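Local atomic coordinates of phosphatase YwpJ (Bacillus subtilis, PDB entry 1NRW), a protein that removes phosphate from phosphorylated five- and six-carbon sugars and nucleoside monophosphates in vitro, and less readily from FMN, as a magnesium-dependent phosphatase of the HAD superfamily. Residues K87-D92 with A195-L200; V201-A204 with F208-S211. One frame throughout, in Å; residues are numbered along the deposited sequence.

Interaction 1: K87-D92 with A195-L200; sequences KKRAYD and AEDLTL
Arg89, on the first turn of helix 87-99, meets Asp197 in a two-bond, side-on salt bridge that ties this helix to the type I beta turn Ala195-Leu198, just where edge strand 198-201 begins; its mixed sheet is consistent with the cap domain of Cof-type HAD phosphatases. Both bonds are nearly straight: Arg89 NE gives its hydrogen to Asp197 OD2 at 2.8 Å (170°), and Arg89 NH2 reaches Asp197 OD1, also at 2.8 Å. Each oxygen accepts on its syn lone pair, and guanidinium and carboxylate lie only 22° from coplanar, the pairing for which these two groups are matched in shape and charge. Arginine suits the place because its long chain leaves the helix with CG anti to the backbone N (chi1 169°), and bends at chi2 and chi3 turn the NE/NH2 edge onto the carboxylate. Were the arginine replaced by alanine, the Asp197 carboxylate would probably lose its cationic mate, and the side chain of Leu198 part of its cover.

Packing completes the contact. Leu198 CD2 packs on Arg89 CG at 3.8 Å, and the methyl of Ala195 approaches Arg89 NH2. Tyr192 of helix 182-192 touches both Arg89 and Leu198, linking a second helix to the contact. Over one face of the guanidinium, displaced toward its rim, Leu198 CD1 rests 3.6 Å from Arg89 NE.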
ATOM      1  N   LYS A  87     -20.280   6.155   3.122  1.00 28.65           N
ATOM      2  CA  LYS A  87     -20.999   5.224   2.256  1.00 30.88           C
ATOM      3  C   LYS A  87     -21.626   5.816   1.000  1.00 30.49           C
ATOM      4  O   LYS A  87     -21.622   5.178  -0.050  1.00 29.75           O
ATOM      5  CB  LYS A  87     -22.058   4.463   3.059  1.00 32.85           C
ATOM      6  CG  LYS A  87     -21.465   3.364   3.923  1.00 36.67           C
ATOM      7  CD  LYS A  87     -22.535   2.445   4.481  1.00 40.17           C
ATOM      8  CE  LYS A  87     -21.912   1.263   5.207  1.00 42.26           C
ATOM      9  NZ  LYS A  87     -21.025   1.696   6.321  1.00 44.39           N
ATOM     10  N   LYS A  88     -22.163   7.026   1.089  1.00 30.71           N
ATOM     11  CA  LYS A  88     -22.759   7.637  -0.091  1.00 31.02           C
ATOM     12  C   LYS A  88     -21.681   8.003  -1.101  1.00 28.92           C
ATOM     13  O   LYS A  88     -21.891   7.897  -2.310  1.00 28.18           O
ATOM     14  CB  LYS A  88     -23.579   8.868   0.297  1.00 34.96           C
ATOM     15  CG  LYS A  88     -24.906   8.504   0.934  1.00 39.49           C
ATOM     16  CD  LYS A  88     -25.757   9.727   1.227  1.00 43.49           C
ATOM     17  CE  LYS A  88     -27.159   9.308   1.634  1.00 45.12           C
ATOM     18  NZ  LYS A  88     -27.132   8.337   2.766  1.00 48.16           N
ATOM     19  N   ARG A  89     -20.522   8.426  -0.606  1.00 27.42           N
ATOM     20  CA  ARG A  89     -19.414   8.773  -1.483  1.00 25.63           C
ATOM     21  C   ARG A  89     -18.860   7.486  -2.102  1.00 23.71           C
ATOM     22  O   ARG A  89     -18.481   7.464  -3.270  1.00 23.52           O
ATOM     23  CB  ARG A  89     -18.319   9.504  -0.696  1.00 26.83           C
ATOM     24  CG  ARG A  89     -17.014   9.685  -1.456  1.00 28.98           C
ATOM     25  CD  ARG A  89     -17.212  10.424  -2.770  1.00 32.75           C
ATOM     26  NE  ARG A  89     -16.730  11.800  -2.708  1.00 32.45           N
ATOM     27  CZ  ARG A  89     -16.688  12.623  -3.751  1.00 33.82           C
ATOM     28  NH1 ARG A  89     -17.104  12.210  -4.940  1.00 34.02           N
ATOM     29  NH2 ARG A  89     -16.214  13.854  -3.608  1.00 33.62           N
ATOM     30  N   ALA A  90     -18.824   6.413  -1.317  1.00 22.93           N
ATOM     31  CA  ALA A  90     -18.327   5.131  -1.812  1.00 22.14           C
ATOM     32  C   ALA A  90     -19.261   4.634  -2.914  1.00 22.84           C
ATOM     33  O   ALA A  90     -18.813   4.125  -3.945  1.00 20.67           O
ATOM     34  CB  ALA A  90     -18.258   4.112  -0.677  1.00 21.12           C
ATOM     35  N   TYR A  91     -20.563   4.788  -2.693  1.00 23.09           N
ATOM     36  CA  TYR A  91     -21.548   4.360  -3.681  1.00 24.39           C
ATOM     37  C   TYR A  91     -21.307   5.118  -4.982  1.00 24.08           C
ATOM     38  O   TYR A  91     -21.305   4.541  -6.070  1.00 22.37           O
ATOM     39  CB  TYR A  91     -22.965   4.652  -3.187  1.00 26.07           C
ATOM     40  CG  TYR A  91     -24.043   4.083  -4.081  1.00 28.69           C
ATOM     41  CD1 TYR A  91     -24.531   2.790  -3.882  1.00 29.21           C
ATOM     42  CD2 TYR A  91     -24.562   4.828  -5.141  1.00 29.83           C
ATOM     43  CE1 TYR A  91     -25.514   2.250  -4.717  1.00 30.02           C
ATOM     44  CE2 TYR A  91     -25.544   4.299  -5.983  1.00 31.46           C
ATOM     45  CZ  TYR A  91     -26.013   3.012  -5.763  1.00 31.13           C
ATOM     46  OH  TYR A  91     -26.979   2.488  -6.594  1.00 33.06           O
ATOM     47  N   ASP A  92     -21.103   6.421  -4.850  1.00 26.08           N
ATOM     48  CA  ASP A  92     -20.864   7.302  -5.981  1.00 27.51           C
ATOM     49  C   ASP A  92     -19.636   6.863  -6.778  1.00 26.25           C
ATOM     50  O   ASP A  92     -19.684   6.739  -8.000  1.00 24.86           O
ATOM     51  CB  ASP A  92     -20.667   8.730  -5.471  1.00 33.45           C
ATOM     52  CG  ASP A  92     -21.018   9.773  -6.505  1.00 39.47           C
ATOM     53  OD1 ASP A  92     -20.412   9.761  -7.598  1.00 42.72           O
ATOM     54  OD2 ASP A  92     -21.907  10.606  -6.218  1.00 43.92           O
ATOM     55  N   ALA A 195     -11.334  16.574  -4.959  1.00 30.71           N
ATOM     56  CA  ALA A 195     -12.289  16.152  -3.936  1.00 30.50           C
ATOM     57  C   ALA A 195     -11.648  16.282  -2.556  1.00 31.67           C
ATOM     58  O   ALA A 195     -10.764  15.505  -2.192  1.00 30.02           O
ATOM     59  CB  ALA A 195     -12.727  14.714  -4.187  1.00 29.61           C
ATOM     60  N   GLU A 196     -12.112  17.263  -1.787  1.00 31.09           N
ATOM     61  CA  GLU A 196     -11.558  17.524  -0.464  1.00 31.46           C
ATOM     62  C   GLU A 196     -11.924  16.499   0.604  1.00 28.90           C
ATOM     63  O   GLU A 196     -11.337  16.491   1.684  1.00 28.88           O
ATOM     64  CB  GLU A 196     -11.974  18.925  -0.008  1.00 35.14           C
ATOM     65  CG  GLU A 196     -11.722  19.988  -1.065  1.00 41.49           C
ATOM     66  CD  GLU A 196     -10.950  21.176  -0.534  1.00 46.02           C
ATOM     67  OE1 GLU A 196      -9.832  20.972  -0.013  1.00 48.99           O
ATOM     68  OE2 GLU A 196     -11.457  22.313  -0.641  1.00 48.13           O
ATOM     69  N   ASP A 197     -12.891  15.637   0.306  1.00 26.42           N
ATOM     70  CA  ASP A 197     -13.310  14.616   1.259  1.00 23.83           C
ATOM     71  C   ASP A 197     -12.590  13.294   0.993  1.00 22.48           C
ATOM     72  O   ASP A 197     -12.846  12.297   1.663  1.00 22.96           O
ATOM     73  CB  ASP A 197     -14.826  14.401   1.173  1.00 25.51           C
ATOM     74  CG  ASP A 197     -15.279  13.944  -0.204  1.00 26.11           C
ATOM     75  OD1 ASP A 197     -14.851  14.553  -1.206  1.00 26.75           O
ATOM     76  OD2 ASP A 197     -16.068  12.978  -0.287  1.00 26.89           O
ATOM     77  N   LEU A 198     -11.679  13.297   0.026  1.00 19.74           N
ATOM     78  CA  LEU A 198     -10.953  12.082  -0.333  1.00 20.09           C
ATOM     79  C   LEU A 198      -9.450  12.272  -0.472  1.00 19.82           C
ATOM     80  O   LEU A 198      -8.956  13.394  -0.592  1.00 19.44           O
ATOM     81  CB  LEU A 198     -11.483  11.543  -1.663  1.00 18.20           C
ATOM     82  CG  LEU A 198     -12.961  11.160  -1.757  1.00 19.61           C
ATOM     83  CD1 LEU A 198     -13.317  10.852  -3.214  1.00 20.23           C
ATOM     84  CD2 LEU A 198     -13.238   9.963  -0.858  1.00 20.49           C
ATOM     85  N   THR A 199      -8.733  11.151  -0.447  1.00 18.79           N
ATOM     86  CA  THR A 199      -7.288  11.132  -0.640  1.00 16.99           C
ATOM     87  C   THR A 199      -7.104  10.364  -1.956  1.00 17.34           C
ATOM     88  O   THR A 199      -7.612   9.249  -2.104  1.00 16.48           O
ATOM     89  CB  THR A 199      -6.550  10.380   0.495  1.00 15.66           C
ATOM     90  OG1 THR A 199      -6.599  11.152   1.702  1.00 17.15           O
ATOM     91  CG2 THR A 199      -5.091  10.146   0.120  1.00 17.12           C
ATOM     92  N   LEU A 200      -6.414  10.975  -2.914  1.00 14.86           N
ATOM     93  CA  LEU A 200      -6.173  10.343  -4.210  1.00 15.94           C
ATOM     94  C   LEU A 200      -4.688  10.070  -4.415  1.00 15.24           C
ATOM     95  O   LEU A 200      -3.865  10.986  -4.352  1.00 14.94           O
ATOM     96  CB  LEU A 200      -6.680  11.241  -5.346  1.00 16.15           C
ATOM     97  CG  LEU A 200      -6.249  10.848  -6.772  1.00 17.45           C
ATOM     98  CD1 LEU A 200      -6.864   9.507  -7.152  1.00 16.72           C
ATOM     99  CD2 LEU A 200      -6.684  11.926  -7.758  1.00 18.82           C
TER

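Interaction 2: V201-A204 with F208-S211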
ATOM      1  N   VAL A 201      -4.350   8.806  -4.656  1.00 14.80           N
ATOM      2  CA  VAL A 201      -2.965   8.408  -4.894  1.00 15.15           C
ATOM      3  C   VAL A 201      -2.912   7.316  -5.960  1.00 15.76           C
ATOM      4  O   VAL A 201      -3.930   6.966  -6.559  1.00 15.23           O
ATOM      5  CB  VAL A 201      -2.285   7.862  -3.605  1.00 15.93           C
ATOM      6  CG1 VAL A 201      -2.274   8.931  -2.526  1.00 16.18           C
ATOM      7  CG2 VAL A 201      -3.001   6.604  -3.120  1.00 15.04           C
ATOM      8  N   SER A 202      -1.711   6.796  -6.199  1.00 17.04           N
ATOM      9  CA  SER A 202      -1.504   5.718  -7.159  1.00 16.72           C
ATOM     10  C   SER A 202      -0.387   4.835  -6.621  1.00 16.67           C
ATOM     11  O   SER A 202       0.551   5.334  -5.987  1.00 18.69           O
ATOM     12  CB  SER A 202      -1.109   6.277  -8.532  1.00 18.32           C
ATOM     13  OG  SER A 202      -0.724   5.232  -9.416  1.00 17.53           O
ATOM     14  N   SER A 203      -0.490   3.527  -6.854  1.00 15.40           N
ATOM     15  CA  SER A 203       0.530   2.588  -6.396  1.00 16.33           C
ATOM     16  C   SER A 203       1.147   1.834  -7.575  1.00 16.14           C
ATOM     17  O   SER A 203       1.981   0.948  -7.383  1.00 15.93           O
ATOM     18  CB  SER A 203      -0.067   1.579  -5.411  1.00 15.69           C
ATOM     19  OG  SER A 203      -1.066   0.783  -6.030  1.00 15.48           O
ATOM     20  N   ALA A 204       0.718   2.185  -8.784  1.00 16.14           N
ATOM     21  CA  ALA A 204       1.215   1.557 -10.009  1.00 16.87           C
ATOM     22  C   ALA A 204       0.812   2.402 -11.219  1.00 17.19           C
ATOM     23  O   ALA A 204      -0.166   3.148 -11.169  1.00 16.80           O
ATOM     24  CB  ALA A 204       0.662   0.137 -10.139  1.00 16.71           C
ATOM     25  N   PHE A 208      -5.097   3.957  -9.641  1.00 15.42           N
ATOM     26  CA  PHE A 208      -5.233   5.088  -8.742  1.00 16.17           C
ATOM     27  C   PHE A 208      -6.024   4.514  -7.581  1.00 16.44           C
ATOM     28  O   PHE A 208      -6.767   3.542  -7.749  1.00 17.02           O
ATOM     29  CB  PHE A 208      -5.935   6.295  -9.397  1.00 16.30           C
ATOM     30  CG  PHE A 208      -7.255   5.987 -10.051  1.00 18.01           C
ATOM     31  CD1 PHE A 208      -8.441   6.041  -9.323  1.00 18.47           C
ATOM     32  CD2 PHE A 208      -7.316   5.715 -11.413  1.00 19.65           C
ATOM     33  CE1 PHE A 208      -9.673   5.831  -9.949  1.00 21.32           C
ATOM     34  CE2 PHE A 208      -8.541   5.504 -12.050  1.00 21.05           C
ATOM     35  CZ  PHE A 208      -9.720   5.564 -11.317  1.00 19.94           C
ATOM     36  N   GLU A 209      -5.815   5.065  -6.392  1.00 15.83           N
ATOM     37  CA  GLU A 209      -6.510   4.585  -5.206  1.00 14.99           C
ATOM     38  C   GLU A 209      -7.207   5.744  -4.519  1.00 15.45           C
ATOM     39  O   GLU A 209      -6.688   6.859  -4.478  1.00 15.99           O
ATOM     40  CB  GLU A 209      -5.520   3.929  -4.233  1.00 15.21           C
ATOM     41  CG  GLU A 209      -4.861   2.646  -4.764  1.00 16.70           C
ATOM     42  CD  GLU A 209      -3.839   2.063  -3.795  1.00 21.59           C
ATOM     43  OE1 GLU A 209      -3.917   2.358  -2.578  1.00 22.32           O
ATOM     44  OE2 GLU A 209      -2.961   1.293  -4.246  1.00 23.15           O
ATOM     45  N   LEU A 210      -8.387   5.465  -3.981  1.00 14.02           N
ATOM     46  CA  LEU A 210      -9.172   6.471  -3.287  1.00 14.61           C
ATOM     47  C   LEU A 210      -9.533   6.011  -1.882  1.00 14.50           C
ATOM     48  O   LEU A 210     -10.105   4.937  -1.696  1.00 15.73           O
ATOM     49  CB  LEU A 210     -10.457   6.758  -4.071  1.00 15.53           C
ATOM     50  CG  LEU A 210     -10.284   7.444  -5.428  1.00 17.55           C
ATOM     51  CD1 LEU A 210     -11.566   7.308  -6.240  1.00 19.34           C
ATOM     52  CD2 LEU A 210      -9.926   8.908  -5.222  1.00 18.20           C
ATOM     53  N   SER A 211      -9.185   6.826  -0.892  1.00 14.68           N
ATOM     54  CA  SER A 211      -9.516   6.528   0.496  1.00 15.11           C
ATOM     55  C   SER A 211     -10.068   7.830   1.070  1.00 15.15           C
ATOM     56  O   SER A 211     -10.114   8.842   0.365  1.00 15.34           O
ATOM     57  CB  SER A 211      -8.270   6.071   1.264  1.00 14.18           C
ATOM     58  OG  SER A 211      -7.213   7.001   1.123  1.00 16.24           O
TER
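Val201 and Glu209 form an antiparallel hydrogen-bonded pair at the end of a beta hairpin, the last pairing before the chain turns from strand 198-201 into strand 207-212. Two backbone bonds hold it: Val201 N to Glu209 O at 3.0 Å, and Glu209 N to Val201 O at 2.7 Å. The second donor stands 41° out of the carbonyl plane of Val201. At that same Val201 O, a weaker CA-H...O contact from Phe208 CA (3.2 Å) adds to it.

The side chain of Glu209 carries the contact onward. Its CB lies 3.8 Å from Val201 CG2, a branched partner that suits the extended backbone and covers the start of the acid's chain. CG is set beside the backbone N, anti to the carbonyl carbon (chi1 -65°), and the chain runs on extended, which carries CD toward Ser203. The carboxylate then divides its work. OE2 accepts a 2.7 Å hydrogen bond from Ser203 OG, met on its anti side and 23° out of the carboxylate plane, while OE1 is bonded to Asn174 ND2. Ser203 CB also comes within 3.1 Å of Glu209 OE2. Bonds to both oxygens probably restrict rotation of the buried carboxylate. A small hydroxyl is apt at Ser203, where it can reach the acid close to Asn243, a phosphate-binding residue whose side chain is about 4 Å away.

Around the hairpin, Trp189 of helix 182-192 touches Ser202 and Phe208, Arg128 of helix 118-132 touches Ser203, and strand 172-178 pairs with strand 207-212 through Phe208-Gly177 and Leu210-Ile175.

Overall arrangement
Interactions 1 and 2 lie at successive points along one hairpin, their centres 13 Å apart. They join through strand pairing: Thr199 N is probably hydrogen-bonded to Ser211 O at 2.8 Å, and Leu200 CD1 packs on Leu210 CD2 at 3.7 Å. Interaction 1 ties the turn that leads into the edge strand to helix 87-99, away from the annotated sites. Interaction 2 occupies the other end, facing the active site, where the side chain of Ser203 is about 4 Å from a bound phosphate ion, probably from the crystallisation solution, and about 6 Å from the calcium ion held by Asp10, Asp12, Asp240 and Ser241. The strand thus leads from that turn to a loop beside the phosphate pocket.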